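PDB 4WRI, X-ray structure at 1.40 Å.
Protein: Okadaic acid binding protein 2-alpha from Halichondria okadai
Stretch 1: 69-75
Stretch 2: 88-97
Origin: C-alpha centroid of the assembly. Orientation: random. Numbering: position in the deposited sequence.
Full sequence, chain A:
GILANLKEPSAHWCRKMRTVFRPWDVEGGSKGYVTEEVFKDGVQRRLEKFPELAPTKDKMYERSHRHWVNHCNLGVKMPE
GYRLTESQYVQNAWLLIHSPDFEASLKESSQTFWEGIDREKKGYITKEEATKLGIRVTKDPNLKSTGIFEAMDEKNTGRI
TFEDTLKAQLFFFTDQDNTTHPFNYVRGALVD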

# COMPACT_ATOMS: atom_id res chain seq x y z
N VAL A 69 -6.63 -12.92 -2.57
CA VAL A 69 -8.04 -13.28 -2.38
C VAL A 69 -8.81 -12.13 -1.75
O VAL A 69 -9.84 -11.70 -2.27
N ASN A 70 -8.34 -11.62 -0.62
CA ASN A 70 -9.12 -10.68 0.18
C ASN A 70 -9.04 -9.21 -0.22
O ASN A 70 -10.04 -8.49 -0.19
N HIS A 71 -7.85 -8.75 -0.58
CA HIS A 71 -7.68 -7.35 -0.95
C HIS A 71 -7.98 -7.13 -2.42
O HIS A 71 -8.77 -6.25 -2.79
N CYS A 72 -7.36 -7.93 -3.27
CA CYS A 72 -7.52 -7.74 -4.71
C CYS A 72 -8.84 -8.23 -5.28
O CYS A 72 -9.32 -7.66 -6.25
N ASN A 73 -9.39 -9.28 -4.69
CA ASN A 73 -10.54 -9.97 -5.28
C ASN A 73 -11.72 -10.09 -4.35
O ASN A 73 -12.55 -10.98 -4.53
N LEU A 74 -11.79 -9.21 -3.35
CA LEU A 74 -12.99 -9.01 -2.53
C LEU A 74 -13.40 -10.24 -1.74
O LEU A 74 -14.59 -10.40 -1.41
N GLY A 75 -12.44 -11.11 -1.46
CA GLY A 75 -12.67 -12.30 -0.66
C GLY A 75 -13.11 -13.49 -1.49
O GLY A 75 -13.36 -14.57 -0.95
N GLN A 88 -9.93 -3.04 -13.26
CA GLN A 88 -10.73 -3.87 -12.37
C GLN A 88 -10.26 -3.72 -10.92
O GLN A 88 -11.09 -3.67 -10.00
N TYR A 89 -8.95 -3.66 -10.70
CA TYR A 89 -8.48 -3.45 -9.35
C TYR A 89 -9.05 -2.15 -8.80
O TYR A 89 -9.47 -2.10 -7.65
N VAL A 90 -9.08 -1.10 -9.63
CA VAL A 90 -9.60 0.19 -9.17
C VAL A 90 -11.06 0.05 -8.69
O VAL A 90 -11.41 0.53 -7.62
N GLN A 91 -11.89 -0.64 -9.46
CA GLN A 91 -13.28 -0.80 -9.06
C GLN A 91 -13.42 -1.75 -7.89
O GLN A 91 -14.31 -1.58 -7.06
N ASN A 92 -12.56 -2.76 -7.79
CA ASN A 92 -12.62 -3.66 -6.63
C ASN A 92 -12.22 -2.91 -5.36
O ASN A 92 -12.81 -3.12 -4.29
N ALA A 93 -11.21 -2.05 -5.47
CA ALA A 93 -10.78 -1.24 -4.33
C ALA A 93 -11.89 -0.29 -3.91
O ALA A 93 -12.05 0.01 -2.73
N TRP A 94 -12.69 0.16 -4.87
CA TRP A 94 -13.81 1.03 -4.53
C TRP A 94 -14.81 0.31 -3.62
O TRP A 94 -15.26 0.87 -2.62
N LEU A 95 -15.14 -0.94 -3.97
CA LEU A 95 -16.00 -1.73 -3.10
C LEU A 95 -15.31 -2.01 -1.77
O LEU A 95 -15.94 -1.94 -0.71
N LEU A 96 -14.01 -2.29 -1.81
CA LEU A 96 -13.28 -2.69 -0.61
C LEU A 96 -13.27 -1.59 0.46
O LEU A 96 -13.43 -1.88 1.65
N ILE A 97 -13.09 -0.34 0.04
CA ILE A 97 -12.95 0.72 1.04
C ILE A 97 -14.30 1.05 1.67
O ILE A 97 -14.35 1.81 2.64

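Residues 69-75, which begin in a helix and continue into a turn, lie against a second stretch, residues 88-97, most of it helix. The two stretches bury 442 Å² between them, both sides summed. Tyr-89, Asn-92, Leu-95 and Leu-96 supply the helix side of the contact. His-71, Cys-72 and Leu-74 supply most of the other side.

Asn-92 is the polar centre. Its CA-to-CB bond points toward stretch 1, and chi1 is m (-71°). With chi2 near 0° the amide has both ends occupied. ND2 donates to the backbone carbonyl of Cys-72, with 2.9 Å between Asn-92 ND2 and Cys-72 O. OD1 accepts from a residue one turn earlier, with 2.9 Å between Gln-88 NE2 and Asn-92 OD1. Gln-88 does not touch stretch 1 itself. Its t, p side chain, with chi3 at 57°, bends forward along its own helix to reach Asn-92. The Cys-72 carbonyl thus finds a side-chain donor in Asn-92.

His-71 starts sideways, but chi1 t (178°) and chi2 96° bring its ring nearer the second helix. Tyr-89 also starts sideways, and chi1 t (171°) with chi2 73° brings its end nearer stretch 1. The two side chains meet end to end, and His-71 NE2 and Tyr-89 OH form a hydrogen bond of 2.7 Å. Each polar atom lies near the plane of the partner's ring. The rings therefore meet rim to rim rather than stacking, with centroids 5.6 Å apart and planes at 25°.

One face of the imidazole is covered by Leu-96. Its CA-to-CB bond points toward stretch 1, and the rotamer is t, p. Its CD2 lies 3.9 Å from the centroid of the His-71 ring, a CH-pi contact over the face. Leu-96 CD1 also comes within 3.9 Å of Asn-70 O. The CA-to-CB bond of Asn-70 (chi1 m) points away from the other stretch.

Leu-74 has positive phi (62°), and its CA-to-CB bond points sideways. The m, t rotamer carries its methyl groups to the second helix. Leu-74 CD2 sits 3.3 Å from Asn-92 O and 4.1 Å from Leu-96 CB. Leu-74 CD1 packs 3.8 Å from Leu-95 CD2, at a more exposed part of the contact.

Cys-72, chi1 m, is buried; the nearest approach of its side chain is 4.5 Å, from Cys-72 SG to Tyr-89 CE1. Gly-75 follows with phi 88°, where a CB would jam against the preceding carbonyl; Gly-75 N donates a hydrogen bond to Val-69 O at 2.8 Å.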

# COMPACT_ATOMS: atom_id res chain seq x y z
CB VAL A 69 -8.18 -14.56 -1.51
CG1 VAL A 69 -9.65 -14.89 -1.23
CG2 VAL A 69 -7.50 -15.72 -2.20
CB ASN A 70 -8.77 -10.82 1.67
CG ASN A 70 -9.20 -12.14 2.25
OD1 ASN A 70 -10.22 -12.71 1.86
ND2 ASN A 70 -8.44 -12.63 3.22
CB HIS A 71 -6.25 -6.86 -0.65
CG HIS A 71 -5.99 -5.44 -1.05
ND1 HIS A 71 -6.09 -4.38 -0.17
CD2 HIS A 71 -5.62 -4.90 -2.25
CE1 HIS A 71 -5.80 -3.25 -0.81
NE2 HIS A 71 -5.53 -3.54 -2.07
CB CYS A 72 -6.39 -8.42 -5.46
SG CYS A 72 -4.79 -7.67 -5.18
CB ASN A 73 -10.11 -11.34 -5.79
CG ASN A 73 -9.25 -11.24 -7.03
OD1 ASN A 73 -8.06 -11.55 -7.00
ND2 ASN A 73 -9.84 -10.77 -8.11
CB LEU A 74 -14.17 -8.52 -3.40
CG LEU A 74 -13.88 -7.21 -4.15
CD1 LEU A 74 -15.03 -6.77 -5.06
CD2 LEU A 74 -13.50 -6.12 -3.15
CB GLN A 88 -10.68 -5.33 -12.79
CG GLN A 88 -11.71 -6.18 -12.07
CD GLN A 88 -13.10 -5.70 -12.32
OE1 GLN A 88 -13.53 -5.61 -13.48
NE2 GLN A 88 -13.84 -5.40 -11.26
CB TYR A 89 -6.95 -3.40 -9.28
CG TYR A 89 -6.51 -2.97 -7.90
CD1 TYR A 89 -6.62 -3.83 -6.80
CD2 TYR A 89 -6.06 -1.66 -7.66
CE1 TYR A 89 -6.28 -3.40 -5.51
CE2 TYR A 89 -5.71 -1.23 -6.38
CZ TYR A 89 -5.83 -2.11 -5.32
OH TYR A 89 -5.51 -1.69 -4.05
CB VAL A 90 -9.44 1.28 -10.24
CG1 VAL A 90 -10.14 2.57 -9.83
CG2 VAL A 90 -7.96 1.53 -10.53
CB GLN A 91 -14.15 -1.29 -10.21
CG GLN A 91 -14.21 -0.33 -11.40
CD GLN A 91 -14.79 1.03 -11.05
OE1 GLN A 91 -14.27 2.07 -11.46
NE2 GLN A 91 -15.84 1.03 -10.27
CB ASN A 92 -11.70 -4.87 -6.81
CG ASN A 92 -12.22 -5.85 -7.85
OD1 ASN A 92 -13.29 -5.63 -8.42
ND2 ASN A 92 -11.50 -6.91 -8.09
CB ALA A 93 -9.53 -0.46 -4.69
CB TRP A 94 -14.47 1.54 -5.81
CG TRP A 94 -15.60 2.51 -5.61
CD1 TRP A 94 -16.89 2.35 -6.03
CD2 TRP A 94 -15.56 3.79 -4.94
NE1 TRP A 94 -17.64 3.45 -5.69
CE2 TRP A 94 -16.85 4.34 -5.01
CE3 TRP A 94 -14.55 4.51 -4.30
CZ2 TRP A 94 -17.17 5.60 -4.47
CZ3 TRP A 94 -14.86 5.77 -3.75
CH2 TRP A 94 -16.16 6.29 -3.85
CB LEU A 95 -16.39 -3.05 -3.78
CG LEU A 95 -17.67 -3.02 -4.62
CD1 LEU A 95 -17.62 -1.96 -5.71
CD2 LEU A 95 -17.97 -4.40 -5.22
CB LEU A 96 -11.84 -3.08 -0.97
CG LEU A 96 -10.95 -3.60 0.15
CD1 LEU A 96 -11.44 -4.95 0.63
CD2 LEU A 96 -9.51 -3.68 -0.34
CB ILE A 97 -12.28 2.01 0.47
CG1 ILE A 97 -13.19 2.70 -0.55
CG2 ILE A 97 -10.89 1.70 -0.11
CD1 ILE A 97 -12.68 4.05 -0.95